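Local coordinates for protein glycoside Hydrolase (Bacteroides uniformis, PDB 5T9X) that probably hydrolyses agarose-type galactans from red algae, as a family 16 glycoside hydrolase of a gut bacterium's agarose pathway, at residues 116-128 with 318-332. Sequence-based numbering, arbitrary orientation.
Sequences SDGCLRIETSRPD and NKELMNKDNNTFLVD. With NA (sodium ion), chain D.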
loop_
_atom_site.group_PDB
_atom_site.type_symbol
_atom_site.label_atom_id
_atom_site.label_comp_id
_atom_site.label_asym_id
_atom_site.label_seq_id
_atom_site.Cartn_x
_atom_site.Cartn_y
_atom_site.Cartn_z
ATOM N N SER A 116 -11.659 2.328 -14.287
ATOM C CA SER A 116 -12.776 1.821 -15.070
ATOM C C SER A 116 -13.512 0.734 -14.311
ATOM O O SER A 116 -12.911 0.019 -13.497
ATOM C CB SER A 116 -12.296 1.260 -16.410
ATOM O OG SER A 116 -11.748 -0.026 -16.253
ATOM N N ASP A 117 -14.806 0.600 -14.602
ATOM C CA ASP A 117 -15.653 -0.418 -13.974
ATOM C C ASP A 117 -15.691 -0.291 -12.422
ATOM O O ASP A 117 -15.765 -1.274 -11.688
ATOM C CB ASP A 117 -15.159 -1.799 -14.418
ATOM C CG ASP A 117 -16.265 -2.826 -14.484
ATOM O OD1 ASP A 117 -16.972 -2.864 -15.521
ATOM O OD2 ASP A 117 -16.412 -3.612 -13.514
ATOM N N GLY A 118 -15.625 0.939 -11.934
ATOM C CA GLY A 118 -15.666 1.219 -10.515
ATOM C C GLY A 118 -14.390 0.987 -9.701
ATOM O O GLY A 118 -14.471 1.061 -8.463
ATOM N N CYS A 119 -13.238 0.727 -10.350
ATOM C CA CYS A 119 -11.974 0.547 -9.644
ATOM C C CYS A 119 -10.800 1.312 -10.223
ATOM O O CYS A 119 -10.695 1.488 -11.427
ATOM C CB CYS A 119 -11.558 -0.906 -9.663
ATOM S SG CYS A 119 -12.748 -1.951 -8.856
ATOM N N LEU A 120 -9.896 1.705 -9.334
ATOM C CA LEU A 120 -8.527 2.035 -9.698
ATOM C C LEU A 120 -7.861 0.723 -10.091
ATOM O O LEU A 120 -7.983 -0.272 -9.390
ATOM C CB LEU A 120 -7.808 2.645 -8.509
ATOM C CG LEU A 120 -6.337 2.952 -8.701
ATOM C CD1 LEU A 120 -6.152 3.965 -9.817
ATOM C CD2 LEU A 120 -5.754 3.454 -7.396
ATOM N N ARG A 121 -7.187 0.725 -11.226
ATOM C CA ARG A 121 -6.592 -0.477 -11.778
ATOM C C ARG A 121 -5.118 -0.197 -12.066
ATOM O O ARG A 121 -4.791 0.791 -12.736
ATOM C CB ARG A 121 -7.307 -0.898 -13.068
ATOM C CG ARG A 121 -8.838 -1.005 -12.982
ATOM C CD ARG A 121 -9.486 -1.221 -14.360
ATOM N NE ARG A 121 -8.877 -2.394 -14.981
ATOM C CZ ARG A 121 -9.287 -3.658 -14.833
ATOM N NH1 ARG A 121 -10.402 -3.969 -14.130
ATOM N NH2 ARG A 121 -8.566 -4.627 -15.417
ATOM N N ILE A 122 -4.240 -1.051 -11.538
ATOM C CA ILE A 122 -2.823 -0.941 -11.802
ATOM C C ILE A 122 -2.381 -2.201 -12.495
ATOM O O ILE A 122 -2.456 -3.254 -11.907
ATOM C CB ILE A 122 -2.038 -0.761 -10.504
ATOM C CG1 ILE A 122 -2.548 0.470 -9.789
ATOM C CG2 ILE A 122 -0.527 -0.629 -10.777
ATOM C CD1 ILE A 122 -1.762 0.789 -8.549
ATOM N N GLU A 123 -1.912 -2.090 -13.739
ATOM C CA GLU A 123 -1.457 -3.269 -14.481
ATOM C C GLU A 123 0.066 -3.490 -14.437
ATOM O O GLU A 123 0.824 -2.619 -14.056
ATOM C CB GLU A 123 -2.026 -3.311 -15.925
ATOM C CG GLU A 123 -1.595 -2.256 -16.953
ATOM C CD GLU A 123 -1.904 -2.682 -18.418
ATOM O OE1 GLU A 123 -2.858 -3.484 -18.629
ATOM O OE2 GLU A 123 -1.189 -2.238 -19.363
ATOM N N THR A 124 0.470 -4.693 -14.824
ATOM C CA THR A 124 1.859 -5.071 -14.961
ATOM C C THR A 124 2.122 -5.712 -16.328
ATOM O O THR A 124 1.388 -6.576 -16.748
ATOM C CB THR A 124 2.212 -6.054 -13.860
ATOM O OG1 THR A 124 1.933 -5.424 -12.617
ATOM C CG2 THR A 124 3.669 -6.434 -13.895
ATOM N N SER A 125 3.178 -5.285 -17.003
ATOM C CA SER A 125 3.567 -5.859 -18.273
ATOM C C SER A 125 5.065 -5.862 -18.361
ATOM O O SER A 125 5.734 -5.308 -17.506
ATOM C CB SER A 125 2.970 -5.065 -19.436
ATOM O OG SER A 125 3.633 -3.830 -19.634
ATOM N N ARG A 126 5.575 -6.484 -19.411
ATOM C CA ARG A 126 6.989 -6.457 -19.732
ATOM C C ARG A 126 7.135 -6.572 -21.247
ATOM O O ARG A 126 6.983 -7.659 -21.797
ATOM C CB ARG A 126 7.736 -7.597 -19.013
ATOM C CG ARG A 126 9.231 -7.584 -19.270
ATOM C CD ARG A 126 9.968 -8.703 -18.575
ATOM N NE ARG A 126 9.866 -8.632 -17.120
ATOM C CZ ARG A 126 9.520 -9.637 -16.309
ATOM N NH1 ARG A 126 9.260 -10.848 -16.771
ATOM N NH2 ARG A 126 9.439 -9.435 -14.992
ATOM N N PRO A 127 7.440 -5.463 -21.929
ATOM C CA PRO A 127 7.699 -5.524 -23.372
ATOM C C PRO A 127 8.865 -6.454 -23.778
ATOM O O PRO A 127 9.669 -6.858 -22.929
ATOM C CB PRO A 127 8.067 -4.083 -23.722
ATOM C CG PRO A 127 7.581 -3.259 -22.601
ATOM C CD PRO A 127 7.662 -4.115 -21.393
ATOM N N ASP A 128 8.954 -6.782 -25.065
ATOM C CA ASP A 128 10.085 -7.581 -25.581
ATOM C C ASP A 128 11.378 -6.776 -25.494
ATOM O O ASP A 128 12.420 -7.282 -25.100
ATOM C CB ASP A 128 9.859 -7.978 -27.051
ATOM C CG ASP A 128 8.677 -8.912 -27.241
ATOM O OD1 ASP A 128 8.473 -9.802 -26.384
ATOM O OD2 ASP A 128 7.961 -8.757 -28.261
ATOM N N ASN A 318 7.527 -14.051 -17.914
ATOM C CA ASN A 318 6.784 -13.606 -19.093
ATOM C C ASN A 318 5.469 -14.417 -19.277
ATOM O O ASN A 318 4.446 -13.862 -19.705
ATOM C CB ASN A 318 7.681 -13.683 -20.338
ATOM C CG ASN A 318 8.794 -12.651 -20.314
ATOM O OD1 ASN A 318 8.527 -11.461 -20.321
ATOM N ND2 ASN A 318 10.037 -13.101 -20.286
ATOM N N LYS A 319 5.503 -15.714 -18.926
ATOM C CA LYS A 319 4.323 -16.590 -19.040
ATOM C C LYS A 319 3.218 -16.113 -18.079
ATOM O O LYS A 319 2.098 -15.873 -18.525
ATOM C CB LYS A 319 4.693 -18.067 -18.818
ATOM C CG LYS A 319 3.699 -19.073 -19.393
ATOM N N GLU A 320 3.549 -15.919 -16.792
ATOM C CA GLU A 320 2.597 -15.371 -15.789
ATOM C C GLU A 320 1.987 -14.013 -16.205
ATOM O O GLU A 320 0.814 -13.762 -15.961
ATOM C CB GLU A 320 3.259 -15.238 -14.401
ATOM C CG GLU A 320 3.562 -16.552 -13.658
ATOM C CD GLU A 320 4.535 -16.413 -12.461
ATOM O OE1 GLU A 320 5.243 -15.388 -12.339
ATOM O OE2 GLU A 320 4.620 -17.344 -11.621
ATOM N N LEU A 321 2.778 -13.162 -16.859
ATOM C CA LEU A 321 2.278 -11.872 -17.365
ATOM C C LEU A 321 1.382 -11.942 -18.611
ATOM O O LEU A 321 0.810 -10.932 -18.981
ATOM C CB LEU A 321 3.432 -10.920 -17.656
ATOM C CG LEU A 321 4.332 -10.563 -16.486
ATOM C CD1 LEU A 321 5.538 -9.801 -17.016
ATOM C CD2 LEU A 321 3.616 -9.765 -15.407
ATOM N N MET A 322 1.272 -13.103 -19.269
ATOM C CA MET A 322 0.265 -13.299 -20.350
ATOM C C MET A 322 -1.186 -13.076 -19.858
ATOM O O MET A 322 -2.040 -12.646 -20.615
ATOM C CB MET A 322 0.371 -14.707 -21.005
ATOM C CG MET A 322 1.639 -15.014 -21.815
ATOM S SD MET A 322 2.184 -13.699 -22.946
ATOM C CE MET A 322 0.946 -13.697 -24.266
ATOM N N ASN A 323 -1.445 -13.396 -18.596
ATOM C CA ASN A 323 -2.738 -13.189 -17.955
ATOM C C ASN A 323 -2.773 -11.832 -17.231
ATOM O O ASN A 323 -2.257 -11.708 -16.118
ATOM C CB ASN A 323 -2.976 -14.330 -16.953
ATOM C CG ASN A 323 -4.349 -14.287 -16.345
ATOM O OD1 ASN A 323 -4.960 -13.224 -16.193
ATOM N ND2 ASN A 323 -4.853 -15.444 -15.995
ATOM N N LYS A 324 -3.408 -10.841 -17.845
ATOM C CA LYS A 324 -3.358 -9.469 -17.352
ATOM C C LYS A 324 -4.228 -9.221 -16.111
ATOM O O LYS A 324 -3.879 -8.365 -15.282
ATOM C CB LYS A 324 -3.710 -8.488 -18.469
ATOM C CG LYS A 324 -2.760 -8.582 -19.657
ATOM C CD LYS A 324 -2.927 -7.408 -20.609
ATOM C CE LYS A 324 -2.271 -7.699 -21.959
ATOM N NZ LYS A 324 -2.058 -6.469 -22.786
ATOM N N ASP A 325 -5.332 -9.967 -15.969
ATOM C CA ASP A 325 -6.167 -9.885 -14.768
ATOM C C ASP A 325 -5.406 -10.335 -13.500
ATOM O O ASP A 325 -5.478 -9.680 -12.458
ATOM C CB ASP A 325 -7.485 -10.656 -14.947
ATOM C CG ASP A 325 -8.438 -10.008 -16.007
ATOM O OD1 ASP A 325 -8.282 -8.817 -16.400
ATOM O OD2 ASP A 325 -9.367 -10.717 -16.453
ATOM N N ASN A 326 -4.648 -11.418 -13.592
ATOM C CA ASN A 326 -3.787 -11.840 -12.480
ATOM C C ASN A 326 -2.759 -10.798 -12.008
ATOM O O ASN A 326 -2.368 -10.824 -10.831
ATOM C CB ASN A 326 -3.013 -13.109 -12.838
ATOM C CG ASN A 326 -3.833 -14.366 -12.685
ATOM O OD1 ASN A 326 -4.968 -14.352 -12.216
ATOM N ND2 ASN A 326 -3.243 -15.477 -13.080
ATOM N N ASN A 327 -2.301 -9.919 -12.910
ATOM C CA ASN A 327 -1.265 -8.957 -12.560
ATOM C C ASN A 327 -1.802 -7.546 -12.533
ATOM O O ASN A 327 -1.062 -6.597 -12.737
ATOM C CB ASN A 327 -0.072 -9.110 -13.499
ATOM C CG ASN A 327 0.539 -10.500 -13.424
ATOM O OD1 ASN A 327 1.237 -10.835 -12.474
ATOM N ND2 ASN A 327 0.260 -11.315 -14.410
ATOM N N THR A 328 -3.097 -7.428 -12.246
ATOM C CA THR A 328 -3.766 -6.159 -12.076
ATOM C C THR A 328 -4.208 -6.053 -10.608
ATOM O O THR A 328 -4.931 -6.905 -10.115
ATOM C CB THR A 328 -4.954 -6.065 -13.054
ATOM O OG1 THR A 328 -4.458 -5.996 -14.398
ATOM C CG2 THR A 328 -5.781 -4.837 -12.801
ATOM N N PHE A 329 -3.743 -5.020 -9.911
ATOM C CA PHE A 329 -4.224 -4.670 -8.558
ATOM C C PHE A 329 -5.430 -3.747 -8.715
ATOM O O PHE A 329 -5.382 -2.814 -9.538
ATOM C CB PHE A 329 -3.085 -3.972 -7.800
ATOM C CG PHE A 329 -3.372 -3.644 -6.367
ATOM C CD1 PHE A 329 -4.182 -4.429 -5.585
ATOM C CD2 PHE A 329 -2.743 -2.552 -5.780
ATOM C CE1 PHE A 329 -4.421 -4.112 -4.258
ATOM C CE2 PHE A 329 -2.953 -2.224 -4.451
ATOM C CZ PHE A 329 -3.800 -3.003 -3.684
ATOM N N LEU A 330 -6.494 -4.032 -7.957
ATOM C CA LEU A 330 -7.789 -3.319 -8.035
ATOM C C LEU A 330 -8.114 -2.689 -6.707
ATOM O O LEU A 330 -8.068 -3.363 -5.680
ATOM C CB LEU A 330 -8.937 -4.275 -8.352
ATOM C CG LEU A 330 -8.857 -5.023 -9.684
ATOM C CD1 LEU A 330 -9.977 -6.044 -9.879
ATOM C CD2 LEU A 330 -8.835 -4.015 -10.827
ATOM N N VAL A 331 -8.444 -1.404 -6.721
ATOM C CA VAL A 331 -8.929 -0.731 -5.543
ATOM C C VAL A 331 -10.249 -0.104 -5.908
ATOM O O VAL A 331 -10.325 0.776 -6.779
ATOM C CB VAL A 331 -7.955 0.331 -5.041
ATOM C CG1 VAL A 331 -8.587 1.148 -3.917
ATOM C CG2 VAL A 331 -6.675 -0.339 -4.556
ATOM N N ASP A 332 -11.279 -0.571 -5.217
ATOM C CA ASP A 332 -12.668 -0.209 -5.476
ATOM C C ASP A 332 -12.918 1.145 -4.877
ATOM O O ASP A 332 -13.606 1.971 -5.460
ATOM C CB ASP A 332 -13.573 -1.267 -4.826
ATOM C CG ASP A 332 -15.063 -1.079 -5.115
ATOM O OD1 ASP A 332 -15.492 -0.151 -5.866
ATOM O OD2 ASP A 332 -15.818 -1.885 -4.526
HETATM NA NA NA D . -15.691 1.889 -6.640
HETATM O O HOH W 1 -16.387 -1.947 -8.464
HETATM O O HOH W 2 -9.264 -7.131 -14.160
#
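Leu-120 and Ile-122 pair with Val-331 and Phe-329 across two antiparallel strands, 119-122 and 329-332, in one sheet of the beta-sandwich (jelly roll) typical of GH16 enzymes. The strand directions lie 164° apart, and each of these two hydrogen-bonded pairs closes with reciprocal backbone bonds, from Leu-120 N to Val-331 O (2.8 Å) through to Phe-329 N to Ile-122 O (3.0 Å). Leu-120, Ile-122, Val-331 and Phe-329 share the inner face of the sheet, where strand 298-304 of the other sheet packs on Leu-120, Ile-122 and Phe-329.

On the opposite face Arg-121 and Leu-330 run side by side, and methyl CD2 of Leu-330 touches Arg-121 CG at 3.7 Å. A bend at chi3 (55°) turns the guanidinium over that methyl; CG2 of Thr-328 lies over the same group. Arg-121 NH2 donates to a water 2.9 Å away, which in turn donates to Asp-325 OD1, a bridge between charges too far apart for a salt bridge.

Beyond the strands, Leu-321 divides its methyls: CD2 meets Thr-124 CG2 at 3.7 Å, while CD1 sits over one face of the Arg-126 guanidinium, whose NH1 bonds to Pro-316 O. Asn-327 ND2 donates to both Glu-320 O and Asn-323 O, and its OD1 is held by Ser-173 OG.

At the other end the type I' turn 116-119 presents Gly-118 O to a sodium ion, whose site is completed by Glu-51, Asp-75 and Asn-77; Asp-332 grips the metal twice, through its backbone O at 2.4 Å and its carboxylate OD1 at 2.2 Å.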